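Local atomic coordinates of uncharacterized protein (Corynebacterium glutamicum, PDB entry 2NSF), a protein that catalyses, in a mycothiol-dependent reaction, the isomerization of maleylpyruvate and binds a zinc ion. Residues E30-L35 with P153-L158; I78-L83 with L158-R163; L83-W86 with E92-M95; A191-K196 with Y238-G243; S214-A219 with E225-G230. One frame throughout, in Å; residues are numbered along the deposited sequence.

Interaction 1: E30-L35 with P153-L158; sequences EERLTL and PASETL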
# COMPACT_ATOMS: atom_id res chain seq x y z
N GLU A 30 7.37 15.93 7.69
CA GLU A 30 6.79 16.76 6.64
C GLU A 30 6.93 16.16 5.25
O GLU A 30 6.01 16.26 4.43
CB GLU A 30 7.40 18.16 6.66
CG GLU A 30 6.97 19.01 7.85
CD GLU A 30 5.46 19.00 8.05
OE1 GLU A 30 4.72 19.25 7.07
OE2 GLU A 30 5.02 18.76 9.19
N GLU A 31 8.08 15.55 4.97
CA GLU A 31 8.31 14.94 3.67
C GLU A 31 7.47 13.68 3.51
O GLU A 31 7.05 13.35 2.40
CB GLU A 31 9.80 14.64 3.48
CG GLU A 31 10.58 15.87 3.03
CD GLU A 31 12.09 15.71 3.16
OE1 GLU A 31 12.63 14.73 2.60
OE2 GLU A 31 12.72 16.57 3.82
N ARG A 32 7.21 12.98 4.61
CA ARG A 32 6.39 11.78 4.55
C ARG A 32 4.94 12.17 4.30
O ARG A 32 4.22 11.49 3.57
CB ARG A 32 6.54 10.97 5.84
CG ARG A 32 7.86 10.22 5.92
CD ARG A 32 7.99 9.45 7.22
NE ARG A 32 8.51 10.27 8.30
CZ ARG A 32 8.47 9.94 9.58
NH1 ARG A 32 7.91 8.79 9.95
NH2 ARG A 32 8.99 10.74 10.50
N LEU A 33 4.52 13.29 4.89
CA LEU A 33 3.15 13.77 4.71
C LEU A 33 2.98 14.20 3.25
O LEU A 33 1.95 13.94 2.63
CB LEU A 33 2.87 14.95 5.64
CG LEU A 33 1.48 15.60 5.51
CD1 LEU A 33 0.40 14.56 5.74
CD2 LEU A 33 1.35 16.74 6.51
N THR A 34 3.99 14.86 2.70
CA THR A 34 3.93 15.30 1.31
C THR A 34 3.80 14.10 0.37
O THR A 34 3.01 14.13 -0.57
CB THR A 34 5.19 16.11 0.94
OG1 THR A 34 5.21 17.31 1.72
CG2 THR A 34 5.17 16.49 -0.55
N LEU A 35 4.56 13.05 0.64
CA LEU A 35 4.50 11.85 -0.20
C LEU A 35 3.13 11.19 -0.13
O LEU A 35 2.64 10.68 -1.13
CB LEU A 35 5.59 10.85 0.22
CG LEU A 35 6.99 11.13 -0.36
CD1 LEU A 35 8.00 10.22 0.30
CD2 LEU A 35 6.98 10.93 -1.87
N PRO A 153 4.66 3.43 15.72
CA PRO A 153 4.31 4.78 16.17
C PRO A 153 3.19 5.25 15.23
O PRO A 153 3.08 4.77 14.10
CB PRO A 153 5.61 5.56 15.98
CG PRO A 153 6.25 4.86 14.81
CD PRO A 153 6.01 3.40 15.11
N ALA A 154 2.36 6.18 15.70
CA ALA A 154 1.24 6.69 14.90
C ALA A 154 1.69 7.22 13.54
O ALA A 154 0.93 7.17 12.57
CB ALA A 154 0.50 7.78 15.67
N SER A 155 2.91 7.73 13.48
CA SER A 155 3.46 8.26 12.24
C SER A 155 3.48 7.22 11.13
O SER A 155 3.56 7.56 9.95
CB SER A 155 4.89 8.78 12.47
OG SER A 155 5.67 7.78 13.10
N GLU A 156 3.40 5.95 11.51
CA GLU A 156 3.40 4.85 10.55
C GLU A 156 2.22 4.98 9.58
O GLU A 156 2.27 4.44 8.47
CB GLU A 156 3.31 3.51 11.27
CG GLU A 156 3.64 2.28 10.42
CD GLU A 156 5.13 2.01 10.33
OE1 GLU A 156 5.90 2.71 11.02
OE2 GLU A 156 5.53 1.10 9.57
N THR A 157 1.17 5.69 9.99
CA THR A 157 -0.00 5.85 9.12
C THR A 157 0.35 6.59 7.84
O THR A 157 -0.30 6.43 6.82
CB THR A 157 -1.15 6.61 9.82
OG1 THR A 157 -0.72 7.93 10.17
CG2 THR A 157 -1.60 5.86 11.08
N LEU A 158 1.39 7.42 7.90
CA LEU A 158 1.81 8.16 6.71
C LEU A 158 2.35 7.16 5.69
O LEU A 158 2.10 7.27 4.49
CB LEU A 158 2.88 9.19 7.07
CG LEU A 158 2.44 10.30 8.04
CD1 LEU A 158 3.66 11.08 8.49
CD2 LEU A 158 1.43 11.22 7.36
O HOH W 1 5.73 7.12 8.55
O HOH W 2 7.77 6.48 12.30
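Leu158, near the start of helix 156-171, is the residue most covered here, and its two methyl groups share out the neighbouring helix 29-49. CD1 of Leu158 lies 3.9 Å from CB of Arg32, against the root of that side chain, while CD2 of Leu158 packs 3.9 Å from CD1 of Leu33, the two leucines meeting at a slant. In Leu158, CG lies anti to the carbonyl carbon (chi1 -63°), which leaves the two methyls on the side of helix 29-49. Trp132 of helix 114-133 touches both leucines.

Arg32 does the rest with its far end. Its chain bends at chi3 (-86°) and brings NH1 to 3.9 Å from CB of Ser155, a slanting approach without a direct hydrogen bond. Two waters make the link instead. One accepts from Arg32 NH1 at 3.1 Å and donates to Ser155 O at 2.6 Å; the other takes a longer bond from the same NH1 and is paired with Ser155 OG. The polar link from the guanidinium to the turn that leads into helix 156-171 therefore runs through water, while the aliphatic part of Arg32 belongs to the buried side: the two helices are joined by direct apolar contact and a hydrated polar margin.

Interaction 2: I78-L83 with L158-R163; sequences IALCNL and LWMRSR. With SO4 (sulfate ion), chain B.
Two antiparallel helices of the zinc-binding helical domain, 66-89 and 156-171, face each other here, their local axes 10.7 Å apart at closest approach and their N-to-C directions 176° apart. Leu80 is the main contributor from helix 66-89. Its CD1 is pressed 3.5 Å from CB of Arg161 and also rests along the CD methylene, while CD2 of Leu80 reaches CE of Met160 at 4.0 Å. The Met160 chain turns at chi3 (80°), which carries its terminal methyl back to the 78-83 helix, where CD1 of Leu83 meets CE of Met160 more loosely at 4.3 Å.

Arg161 offers only its aliphatic part to Leu80. CG stands anti to the backbone N (chi1 -176°), and the polar end runs on to helix 66-89, where NH1 donates to Val73 O and Asn76 OD1. This pairing lies within the helical bundle that carries the metal: His72 is on one helix, Glu164 and His168 on the other, and the side chain of Arg161 comes about 8 Å from the zinc ion.

On another side of helix 156-171, Arg163 holds a sulfate, probably from the crystallisation liquor, at the edge of its guanidinium. Arg163 NH1 donates to sulfate O4 at 2.9 Å and Arg163 NH2 to sulfate O2 at 3.1 Å, both nearly straight. Thr146 and Arg150 also bond the anion, and Arg163 NH1 has a second partner in Glu192 of helix 183-199.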
# COMPACT_ATOMS: atom_id res chain seq x y z
N ILE A 78 -10.38 5.80 6.64
CA ILE A 78 -11.14 5.85 7.88
C ILE A 78 -10.43 5.05 8.98
O ILE A 78 -10.35 5.49 10.13
CB ILE A 78 -12.57 5.29 7.66
CG1 ILE A 78 -13.37 6.27 6.80
CG2 ILE A 78 -13.26 5.05 9.00
CD1 ILE A 78 -14.70 5.72 6.29
N ALA A 79 -9.89 3.89 8.61
CA ALA A 79 -9.19 3.05 9.58
C ALA A 79 -7.95 3.75 10.12
O ALA A 79 -7.62 3.63 11.30
CB ALA A 79 -8.81 1.72 8.93
N LEU A 80 -7.27 4.51 9.27
CA LEU A 80 -6.08 5.23 9.69
C LEU A 80 -6.46 6.41 10.58
O LEU A 80 -5.69 6.82 11.44
CB LEU A 80 -5.28 5.70 8.47
CG LEU A 80 -4.67 4.55 7.65
CD1 LEU A 80 -3.88 5.12 6.48
CD2 LEU A 80 -3.76 3.69 8.53
N CYS A 81 -7.66 6.95 10.37
CA CYS A 81 -8.14 8.04 11.21
C CYS A 81 -8.28 7.51 12.63
O CYS A 81 -7.98 8.21 13.59
CB CYS A 81 -9.49 8.55 10.73
SG CYS A 81 -9.42 9.67 9.34
N ASN A 82 -8.75 6.27 12.76
CA ASN A 82 -8.92 5.67 14.08
C ASN A 82 -7.59 5.64 14.82
O ASN A 82 -7.53 5.98 16.00
CB ASN A 82 -9.49 4.26 13.97
CG ASN A 82 -10.95 4.25 13.56
OD1 ASN A 82 -11.67 5.23 13.77
ND2 ASN A 82 -11.40 3.14 12.98
N LEU A 83 -6.53 5.22 14.13
CA LEU A 83 -5.22 5.16 14.76
C LEU A 83 -4.74 6.54 15.18
O LEU A 83 -4.10 6.70 16.22
CB LEU A 83 -4.19 4.52 13.82
CG LEU A 83 -4.45 3.06 13.42
CD1 LEU A 83 -3.27 2.54 12.59
CD2 LEU A 83 -4.63 2.19 14.66
N LEU A 158 1.39 7.42 7.90
CA LEU A 158 1.81 8.16 6.71
C LEU A 158 2.35 7.16 5.69
O LEU A 158 2.10 7.27 4.49
CB LEU A 158 2.88 9.19 7.07
CG LEU A 158 2.44 10.30 8.04
CD1 LEU A 158 3.66 11.08 8.49
CD2 LEU A 158 1.43 11.22 7.36
N TRP A 159 3.10 6.18 6.18
CA TRP A 159 3.67 5.14 5.32
C TRP A 159 2.57 4.19 4.86
O TRP A 159 2.47 3.84 3.69
CB TRP A 159 4.74 4.35 6.08
CG TRP A 159 5.10 3.03 5.43
CD1 TRP A 159 4.98 1.79 5.99
CD2 TRP A 159 5.63 2.83 4.12
NE1 TRP A 159 5.40 0.83 5.10
CE2 TRP A 159 5.81 1.44 3.94
CE3 TRP A 159 5.99 3.69 3.06
CZ2 TRP A 159 6.32 0.88 2.76
CZ3 TRP A 159 6.49 3.14 1.88
CH2 TRP A 159 6.65 1.75 1.74
N MET A 160 1.73 3.78 5.80
CA MET A 160 0.65 2.86 5.48
C MET A 160 -0.27 3.43 4.41
O MET A 160 -0.65 2.73 3.47
CB MET A 160 -0.15 2.54 6.75
CG MET A 160 0.66 1.78 7.78
SD MET A 160 -0.08 1.85 9.42
CE MET A 160 -1.34 0.61 9.27
N ARG A 161 -0.63 4.70 4.54
CA ARG A 161 -1.50 5.31 3.54
C ARG A 161 -0.78 5.41 2.20
O ARG A 161 -1.38 5.17 1.15
CB ARG A 161 -1.97 6.69 4.00
CG ARG A 161 -2.97 7.34 3.04
CD ARG A 161 -4.24 6.50 2.88
NE ARG A 161 -5.26 7.21 2.11
CZ ARG A 161 -6.41 6.67 1.71
NH1 ARG A 161 -6.70 5.41 2.00
NH2 ARG A 161 -7.27 7.40 1.01
N SER A 162 0.50 5.75 2.23
CA SER A 162 1.28 5.86 1.00
C SER A 162 1.28 4.53 0.23
O SER A 162 1.13 4.53 -1.00
CB SER A 162 2.72 6.28 1.30
OG SER A 162 2.78 7.62 1.78
N ARG A 163 1.45 3.41 0.93
CA ARG A 163 1.44 2.11 0.25
C ARG A 163 0.12 1.93 -0.50
O ARG A 163 0.09 1.47 -1.64
CB ARG A 163 1.57 0.95 1.24
CG ARG A 163 2.87 0.86 1.99
CD ARG A 163 2.90 -0.42 2.83
NE ARG A 163 1.70 -0.58 3.64
CZ ARG A 163 1.66 -1.20 4.81
NH1 ARG A 163 2.77 -1.74 5.31
NH2 ARG A 163 0.53 -1.27 5.50
S SO4 B . 1.17 -3.66 8.26
O1 SO4 B . 1.26 -4.08 9.67
O2 SO4 B . -0.07 -2.89 8.05
O3 SO4 B . 1.15 -4.85 7.41
O4 SO4 B . 2.32 -2.81 7.92

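Interaction 3: L83-W86 with E92-M95; sequences LMHW and ETPM
Trp86 holds CG anti to its backbone N (chi1 176°), which swings the indole off helix 66-89 and over the returning chain at Glu92. Glu92 has the same first torsion (176°) and stays extended beyond CG, running beside the indole in the same direction, with its carboxylate plane only 6° from that of the ring. The backbone of Glu92 also lies on the ring: CA of Glu92 stands 3.4 Å from the centroid of the five-membered ring of Trp86, almost exactly on its normal, a CH-pi contact over the face. Further out, CG of Glu92 lies 3.8 Å from CZ2 of Trp86, over the six-membered ring. Thr93 N sits above the same indole, offset toward its rim, and Thr93 O comes within 3.4 Å of CE3 of Trp86 at a slant.

The arrangement is a helix end folded back on by the loop that follows it: after helix 66-89 ends, residues 92-95 run back beside its last turns toward helix 99-109. One turn before Trp86, Leu83 meets the loop again, its CD1 3.5 Å from CG of Met95, the two chains crossing at an angle. Met95 goes on to touch Met160 of helix 156-171, and its side chain is about 4 Å from a bound sulfate.

His85 adds a weak polar tie at the exposed margin, where its ND1 donates to Thr93 OG1 at 3.5 Å and the hydroxyl lies near the plane of the imidazole. That hydroxyl is also hydrogen-bonded to Glu91 O. Val144 and Leu145 of strand 143-145 also touch Trp86, and the ring of His142 meets it with the planes steeply inclined.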
# COMPACT_ATOMS: atom_id res chain seq x y z
N LEU A 83 -6.53 5.22 14.13
CA LEU A 83 -5.22 5.16 14.76
C LEU A 83 -4.74 6.54 15.18
O LEU A 83 -4.10 6.70 16.22
CB LEU A 83 -4.19 4.52 13.82
CG LEU A 83 -4.45 3.06 13.42
CD1 LEU A 83 -3.27 2.54 12.59
CD2 LEU A 83 -4.63 2.19 14.66
N MET A 84 -5.04 7.56 14.37
CA MET A 84 -4.63 8.91 14.72
C MET A 84 -5.42 9.42 15.92
O MET A 84 -4.90 10.19 16.73
CB MET A 84 -4.79 9.86 13.53
CG MET A 84 -3.87 9.56 12.36
SD MET A 84 -2.17 9.15 12.85
CE MET A 84 -1.69 10.60 13.76
N HIS A 85 -6.68 9.00 16.05
CA HIS A 85 -7.50 9.41 17.18
C HIS A 85 -6.94 8.75 18.44
O HIS A 85 -6.84 9.37 19.49
CB HIS A 85 -8.96 9.00 16.98
CG HIS A 85 -9.84 9.32 18.15
ND1 HIS A 85 -10.09 8.42 19.16
CD2 HIS A 85 -10.51 10.45 18.48
CE1 HIS A 85 -10.87 8.98 20.07
NE2 HIS A 85 -11.14 10.21 19.68
N TRP A 86 -6.59 7.48 18.30
CA TRP A 86 -6.00 6.70 19.39
C TRP A 86 -4.73 7.42 19.83
O TRP A 86 -4.49 7.62 21.03
CB TRP A 86 -5.68 5.30 18.85
CG TRP A 86 -4.97 4.35 19.79
CD1 TRP A 86 -4.43 4.62 21.02
CD2 TRP A 86 -4.69 2.96 19.54
NE1 TRP A 86 -3.83 3.50 21.54
CE2 TRP A 86 -3.98 2.46 20.65
CE3 TRP A 86 -4.98 2.10 18.47
CZ2 TRP A 86 -3.55 1.13 20.73
CZ3 TRP A 86 -4.55 0.78 18.55
CH2 TRP A 86 -3.85 0.31 19.67
N GLU A 92 -7.34 3.67 23.03
CA GLU A 92 -7.28 2.63 22.01
C GLU A 92 -8.49 2.57 21.09
O GLU A 92 -9.62 2.37 21.53
CB GLU A 92 -7.08 1.26 22.67
CG GLU A 92 -7.09 0.10 21.70
CD GLU A 92 -6.58 -1.19 22.32
OE1 GLU A 92 -6.70 -2.25 21.68
OE2 GLU A 92 -6.04 -1.13 23.45
N THR A 93 -8.22 2.76 19.81
CA THR A 93 -9.24 2.73 18.76
C THR A 93 -8.60 1.99 17.59
O THR A 93 -7.90 2.59 16.78
CB THR A 93 -9.61 4.16 18.33
OG1 THR A 93 -9.95 4.94 19.48
CG2 THR A 93 -10.80 4.12 17.37
N PRO A 94 -8.83 0.67 17.49
CA PRO A 94 -8.27 -0.16 16.41
C PRO A 94 -8.66 0.27 15.00
O PRO A 94 -9.66 0.97 14.81
CB PRO A 94 -8.78 -1.56 16.76
CG PRO A 94 -10.08 -1.28 17.43
CD PRO A 94 -9.74 -0.12 18.33
N MET A 95 -7.86 -0.13 14.02
CA MET A 95 -8.14 0.22 12.63
C MET A 95 -9.54 -0.23 12.23
O MET A 95 -10.30 0.56 11.67
CB MET A 95 -7.11 -0.43 11.70
CG MET A 95 -5.83 0.37 11.56
SD MET A 95 -4.68 -0.44 10.42
CE MET A 95 -5.39 0.02 8.82

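Interaction 4: A191-K196 with Y238-G243; sequences AEITQK and YAAGRG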
# COMPACT_ATOMS: atom_id res chain seq x y z
N ALA A 191 12.06 -3.63 0.41
CA ALA A 191 12.60 -4.09 1.69
C ALA A 191 11.50 -4.66 2.58
O ALA A 191 11.64 -5.74 3.14
CB ALA A 191 13.30 -2.94 2.41
N GLU A 192 10.39 -3.93 2.71
CA GLU A 192 9.30 -4.38 3.57
C GLU A 192 8.69 -5.70 3.13
O GLU A 192 8.47 -6.59 3.96
CB GLU A 192 8.20 -3.33 3.63
CG GLU A 192 7.14 -3.66 4.67
CD GLU A 192 6.08 -2.59 4.79
OE1 GLU A 192 5.15 -2.60 3.96
OE2 GLU A 192 6.19 -1.75 5.70
N ILE A 193 8.39 -5.83 1.85
CA ILE A 193 7.80 -7.07 1.35
C ILE A 193 8.72 -8.26 1.60
O ILE A 193 8.27 -9.31 2.06
CB ILE A 193 7.48 -6.97 -0.15
CG1 ILE A 193 6.41 -5.90 -0.38
CG2 ILE A 193 7.03 -8.33 -0.67
CD1 ILE A 193 6.10 -5.65 -1.86
N THR A 194 10.00 -8.10 1.29
CA THR A 194 10.93 -9.21 1.49
C THR A 194 11.19 -9.46 2.97
O THR A 194 11.46 -10.59 3.38
CB THR A 194 12.25 -9.00 0.71
OG1 THR A 194 12.84 -7.74 1.06
CG2 THR A 194 11.97 -9.02 -0.79
N GLN A 195 11.08 -8.41 3.79
CA GLN A 195 11.26 -8.57 5.23
C GLN A 195 10.06 -9.37 5.75
O GLN A 195 10.21 -10.25 6.60
CB GLN A 195 11.31 -7.21 5.93
CG GLN A 195 12.66 -6.51 5.81
CD GLN A 195 12.58 -5.06 6.21
OE1 GLN A 195 11.50 -4.53 6.46
NE2 GLN A 195 13.73 -4.39 6.26
N LYS A 196 8.88 -9.06 5.24
CA LYS A 196 7.68 -9.77 5.65
C LYS A 196 7.82 -11.25 5.29
O LYS A 196 7.58 -12.12 6.12
CB LYS A 196 6.42 -9.18 5.00
CG LYS A 196 5.13 -9.75 5.59
CD LYS A 196 3.89 -9.03 5.07
CE LYS A 196 2.65 -9.50 5.81
NZ LYS A 196 1.42 -8.78 5.38
N TYR A 238 6.52 -7.07 -9.24
CA TYR A 238 6.60 -8.52 -9.10
C TYR A 238 6.36 -8.97 -7.66
O TYR A 238 5.53 -9.84 -7.41
CB TYR A 238 7.98 -9.01 -9.56
CG TYR A 238 8.27 -10.45 -9.20
CD1 TYR A 238 7.64 -11.50 -9.87
CD2 TYR A 238 9.15 -10.76 -8.16
CE1 TYR A 238 7.88 -12.83 -9.51
CE2 TYR A 238 9.39 -12.09 -7.80
CZ TYR A 238 8.75 -13.11 -8.47
OH TYR A 238 8.99 -14.42 -8.11
N ALA A 239 7.09 -8.37 -6.72
CA ALA A 239 6.96 -8.74 -5.31
C ALA A 239 5.56 -8.47 -4.78
O ALA A 239 5.06 -9.18 -3.90
CB ALA A 239 7.99 -7.99 -4.47
N ALA A 240 4.92 -7.44 -5.33
CA ALA A 240 3.57 -7.07 -4.91
C ALA A 240 2.50 -7.97 -5.52
O ALA A 240 1.30 -7.76 -5.30
CB ALA A 240 3.30 -5.61 -5.28
N GLY A 241 2.94 -8.98 -6.27
CA GLY A 241 2.01 -9.92 -6.88
C GLY A 241 1.25 -9.32 -8.05
O GLY A 241 0.18 -9.79 -8.42
N ARG A 242 1.82 -8.28 -8.64
CA ARG A 242 1.14 -7.64 -9.75
C ARG A 242 1.71 -7.88 -11.13
O ARG A 242 1.39 -7.16 -12.07
CB ARG A 242 0.97 -6.17 -9.45
CG ARG A 242 -0.26 -5.93 -8.61
CD ARG A 242 0.01 -4.99 -7.47
NE ARG A 242 -1.19 -4.61 -6.73
CZ ARG A 242 -1.40 -4.90 -5.45
NH1 ARG A 242 -2.51 -4.50 -4.84
NH2 ARG A 242 -0.51 -5.61 -4.77
N GLY A 243 2.55 -8.90 -11.27
CA GLY A 243 3.09 -9.19 -12.58
C GLY A 243 4.59 -9.39 -12.67
O GLY A 243 5.35 -8.82 -11.89
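Ile193 of helix 183-199 spreads both its branches over Ala239, at the end of helix 232-239. CG2 of Ile193 lies 3.9 Å from CB of Ala239 and equally near the carbonyl O of that residue. The other arm, with CG1 anti to the carbonyl carbon (chi1 -65°) and extended beyond, brings CD1 of Ile193 to 4.0 Å from Ala239 CB. The same CD1 methyl of Ile193 comes 4.1 Å from the backbone N of Ala240 and more loosely approaches its CB. No hydrogen bond crosses between the two segments, and the contact is buried and apolar.

Both helices belong to the C-terminal alpha/beta domain, where they pack beside the mixed sheet; Leu208 of strand 206-210 touches Ala239 and Thr194. The chain leaves helix 232-239 in a Schellman motif, with Gly241 at positive phi (73°) and its N bonded to Tyr238 O at 3.0 Å. Just beyond, Arg242 folds back so that NH2 donates to Ala240 O at 2.9 Å, a bent bond of 133°, with the oxygen tilted from the guanidinium plane. NH1 of Arg242 forms a salt bridge with Asp171, and the arginine side chain also touches His168, a zinc ligand on helix 156-171.

Interaction 5: S214-A219 with E225-G230; sequences STRYPA and EVVVSG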
# COMPACT_ATOMS: atom_id res chain seq x y z
N SER A 214 22.32 -2.53 -8.13
CA SER A 214 22.99 -3.68 -7.54
C SER A 214 22.58 -3.88 -6.08
O SER A 214 23.42 -4.09 -5.21
CB SER A 214 24.51 -3.52 -7.62
OG SER A 214 25.16 -4.73 -7.24
N THR A 215 21.28 -3.80 -5.82
CA THR A 215 20.78 -3.98 -4.46
C THR A 215 19.94 -5.25 -4.39
O THR A 215 18.98 -5.41 -5.14
CB THR A 215 19.92 -2.79 -4.01
OG1 THR A 215 20.70 -1.59 -4.09
CG2 THR A 215 19.45 -2.98 -2.56
N ARG A 216 20.33 -6.16 -3.50
CA ARG A 216 19.61 -7.42 -3.33
C ARG A 216 18.61 -7.31 -2.19
O ARG A 216 18.85 -6.63 -1.19
CB ARG A 216 20.60 -8.57 -3.05
CG ARG A 216 21.33 -9.10 -4.28
CD ARG A 216 22.57 -9.92 -3.91
NE ARG A 216 22.29 -11.04 -3.02
CZ ARG A 216 22.17 -12.31 -3.40
NH1 ARG A 216 22.32 -12.65 -4.67
NH2 ARG A 216 21.91 -13.25 -2.49
N TYR A 217 17.47 -7.97 -2.36
CA TYR A 217 16.40 -7.99 -1.37
C TYR A 217 16.08 -9.47 -1.17
O TYR A 217 15.19 -10.02 -1.81
CB TYR A 217 15.17 -7.25 -1.91
CG TYR A 217 15.39 -5.76 -2.07
CD1 TYR A 217 15.22 -4.89 -0.99
CD2 TYR A 217 15.78 -5.22 -3.29
CE1 TYR A 217 15.44 -3.53 -1.12
CE2 TYR A 217 16.01 -3.85 -3.44
CZ TYR A 217 15.84 -3.01 -2.35
OH TYR A 217 16.04 -1.66 -2.48
N PRO A 218 16.83 -10.14 -0.28
CA PRO A 218 16.61 -11.56 -0.02
C PRO A 218 15.41 -11.84 0.87
O PRO A 218 14.96 -10.98 1.62
CB PRO A 218 17.91 -11.98 0.65
CG PRO A 218 18.26 -10.76 1.46
CD PRO A 218 17.98 -9.63 0.49
N ALA A 219 14.89 -13.06 0.77
CA ALA A 219 13.76 -13.49 1.57
C ALA A 219 14.31 -14.53 2.55
O ALA A 219 15.41 -14.37 3.09
CB ALA A 219 12.69 -14.11 0.68
N GLU A 225 19.33 -20.88 -4.79
CA GLU A 225 19.10 -19.47 -5.02
C GLU A 225 18.47 -19.21 -6.38
O GLU A 225 18.88 -19.78 -7.39
CB GLU A 225 20.41 -18.69 -4.92
CG GLU A 225 20.23 -17.20 -5.12
CD GLU A 225 21.54 -16.47 -5.32
OE1 GLU A 225 22.22 -16.72 -6.34
OE2 GLU A 225 21.89 -15.65 -4.45
N VAL A 226 17.45 -18.36 -6.38
CA VAL A 226 16.78 -17.97 -7.61
C VAL A 226 16.73 -16.45 -7.54
O VAL A 226 16.11 -15.88 -6.64
CB VAL A 226 15.34 -18.52 -7.69
CG1 VAL A 226 14.66 -18.00 -8.96
CG2 VAL A 226 15.38 -20.04 -7.70
N VAL A 227 17.42 -15.79 -8.47
CA VAL A 227 17.47 -14.34 -8.49
C VAL A 227 16.52 -13.78 -9.54
O VAL A 227 16.64 -14.08 -10.73
CB VAL A 227 18.89 -13.84 -8.80
CG1 VAL A 227 18.94 -12.32 -8.72
CG2 VAL A 227 19.88 -14.45 -7.82
N VAL A 228 15.56 -12.98 -9.08
CA VAL A 228 14.60 -12.33 -9.97
C VAL A 228 15.06 -10.89 -10.04
O VAL A 228 15.03 -10.18 -9.03
CB VAL A 228 13.17 -12.41 -9.40
CG1 VAL A 228 12.22 -11.58 -10.26
CG2 VAL A 228 12.72 -13.86 -9.36
N SER A 229 15.49 -10.45 -11.22
CA SER A 229 16.01 -9.10 -11.36
C SER A 229 15.32 -8.21 -12.38
O SER A 229 14.64 -8.68 -13.30
CB SER A 229 17.51 -9.17 -11.69
OG SER A 229 17.70 -9.87 -12.91
N GLY A 230 15.53 -6.91 -12.20
CA GLY A 230 14.95 -5.92 -13.10
C GLY A 230 15.17 -4.55 -12.48
O GLY A 230 16.01 -4.40 -11.59
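Arg216 carries this contact from strand 215-218, reaching over to Glu225 and Val227 of the 225-230 segment. Just before it in the sequence, Ser214 and Thr215 both face Asp210 in a G1 beta bulge, where the chain turns from strand 206-210 into strand 215-218.

At Arg216 the chain bends at chi3 (56°), which sends the guanidinium across the sheet. Its NH1 and NH2 grip a single carboxylate oxygen end-on: Glu225 OE2 is 3.0 Å from Arg216 NH1 and 3.1 Å from Arg216 NH2, both bonds somewhat bent. The oxygen lies in the guanidinium plane, but the carboxylate is turned 50° against it. OE2 receives NH2 nearly along its C-O bond and NH1 from above the carboxylate plane. Val227 offers a looser contact, its CG2 4.4 Å from Arg216 NH1.

Tyr217, next along, faces helix 183-199, touching Ala190 and Thr194, and its backbone pairs with Leu208. Ala219 ends the segment with a backbone bond to Leu206. These bonds belong to strand 206-210, which lies between 215-218 and 226-230 in the mixed sheet; the salt bridge thus passes over an intervening strand, with Arg216 touching Val207 of that strand. Because both charged residues are exposed, solvent probably screens the attraction in this surface salt bridge, which runs from strand 215-218 to the residue just before strand 226-230.

Overall arrangement
From the N terminus, helix 29-49 meets the start of helix 156-171 in interaction 1, closing the longest loop. Helix 66-89 opens interactions 2 and 3 together: interaction 3 closes at once, nested inside the loop of interaction 1, whereas interaction 2 runs on to helix 156-171 and crosses interaction 1, sharing Leu158 with it. Leu83 joins interactions 2 and 3. The C-terminal domain follows in series, with interaction 4 tying helix 183-199 to the end of helix 232-239 and interaction 5, within the mixed sheet, nested inside its loop. Glu192 connects interactions 2 and 4, whose centres are about 19 Å apart, across the two domains.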